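Local structure of aminotransferase, class III (Thermomicrobium roseum, 6IO1) at the interface of chains A and B. The protein catalyses (S)-enantioselective transamination as a thermostable omega-transaminase of class III, using pyridoxal 5'-phosphate as its cofactor. Residues are numbered along the deposited sequence; one frame, centred on the assembly and turned at random. Chains: chain A/B, Aminotransferase, class III.

The interface of chains A and B. Residues chain A 92-93, 97-98; chain B 15, 19, 21, 36.
The side chain of A:Ile98, on helix 95-107, meets B:Asp15 of helix 8-18 at about a right angle, its CG1 lying 3.4 Å from the carboxylate oxygen OD1. CD1 of A:Ile98 reaches CB of B:Asp15 at 3.7 Å and also touches the CG2 methyl of B:Val36, while the isoleucine's own CG2 rests against the B:Asp15 backbone. With CG anti to the backbone N (chi1 -172°), the B:Asp15 carboxylate extends past this isoleucine to two histidines of its own chain. OD1 accepts a hydrogen bond from ND1 of B:His19, in that ring's plane but 28° out of the carboxylate plane. OD2 of B:Asp15 accepts a hydrogen bond from NE2 of B:His21 on its syn lone pair, 2.5 Å long, with an angle of 162° at the hydrogen. The two bonds fix the rotation of both rings, and B:His19 ND1 sits above one face of the B:His21 ring, towards its rim. The carboxylate would probably favour protonated imidazoles. Held this way, the histidines present their CE1 corners to chain A: that of B:His19 faces the A:Thr97 CG2 methyl, and that of B:His21 the A:Ala93 CB at 3.7 Å. Without the carboxylate, as with an alanine at B:Asp15, both histidines would probably be left without their acceptor and freer to turn, and a gap would open beside A:Ile98. Backbone pairing adds to the contact, as A:Ala93 and B:Val36 form a parallel beta bridge between the two subunits of this two-fold dimer, an arrangement typical of class III aminotransferases. Nearby, the carbonyl oxygen O of A:Leu92 lies in the B:His21 ring plane beside its ND1-CE1 edge, 3.2 Å from ND1, so any N-H...O hydrogen bond there would be strongly bent.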
# COMPACT_ATOMS: atom_id res chain seq x y z
N LEU A 92 15.34 -1.90 12.61
CA LEU A 92 15.97 -2.85 11.70
C LEU A 92 16.08 -2.24 10.30
O LEU A 92 15.35 -1.31 9.95
CB LEU A 92 15.18 -4.15 11.65
CG LEU A 92 15.03 -4.92 12.97
CD1 LEU A 92 13.93 -5.97 12.86
CD2 LEU A 92 16.35 -5.57 13.36
N ALA A 93 17.00 -2.77 9.51
CA ALA A 93 17.17 -2.32 8.13
C ALA A 93 18.05 -3.31 7.39
O ALA A 93 18.80 -4.08 7.99
CB ALA A 93 17.77 -0.91 8.06
N THR A 97 18.08 -1.06 1.40
CA THR A 97 17.23 0.03 1.86
C THR A 97 18.07 1.25 2.24
O THR A 97 17.77 2.38 1.85
CB THR A 97 16.39 -0.44 3.04
OG1 THR A 97 15.74 -1.67 2.71
CG2 THR A 97 15.34 0.60 3.39
N ILE A 98 19.14 1.02 3.01
CA ILE A 98 20.01 2.12 3.45
C ILE A 98 20.67 2.79 2.25
O ILE A 98 20.73 4.03 2.16
CB ILE A 98 21.04 1.59 4.46
CG1 ILE A 98 20.35 1.04 5.71
CG2 ILE A 98 22.03 2.68 4.83
CD1 ILE A 98 21.28 0.34 6.67
N ASP B 15 22.35 5.00 7.49
CA ASP B 15 21.01 4.80 8.02
C ASP B 15 20.63 5.93 8.98
O ASP B 15 19.52 6.47 8.91
CB ASP B 15 20.92 3.45 8.73
CG ASP B 15 19.50 3.10 9.12
OD1 ASP B 15 18.77 2.54 8.27
OD2 ASP B 15 19.11 3.38 10.27
N HIS B 19 17.68 7.51 6.89
CA HIS B 19 16.57 6.55 6.96
C HIS B 19 15.62 6.94 8.09
O HIS B 19 15.98 6.87 9.27
CB HIS B 19 17.07 5.13 7.15
CG HIS B 19 16.00 4.09 7.00
ND1 HIS B 19 16.17 2.78 7.39
CD2 HIS B 19 14.74 4.18 6.51
CE1 HIS B 19 15.06 2.11 7.14
NE2 HIS B 19 14.18 2.94 6.61
N HIS B 21 13.05 5.62 9.92
CA HIS B 21 12.49 4.30 10.19
C HIS B 21 11.02 4.40 10.60
O HIS B 21 10.64 5.33 11.33
CB HIS B 21 13.27 3.60 11.30
CG HIS B 21 14.61 3.09 10.88
ND1 HIS B 21 14.84 1.76 10.61
CD2 HIS B 21 15.79 3.73 10.71
CE1 HIS B 21 16.11 1.61 10.28
NE2 HIS B 21 16.71 2.78 10.33
N VAL B 36 21.41 -3.92 11.35
CA VAL B 36 21.40 -4.12 9.91
C VAL B 36 21.49 -5.61 9.63
O VAL B 36 22.52 -6.24 9.89
CB VAL B 36 22.55 -3.36 9.23
CG1 VAL B 36 22.49 -3.54 7.72
CG2 VAL B 36 22.51 -1.89 9.60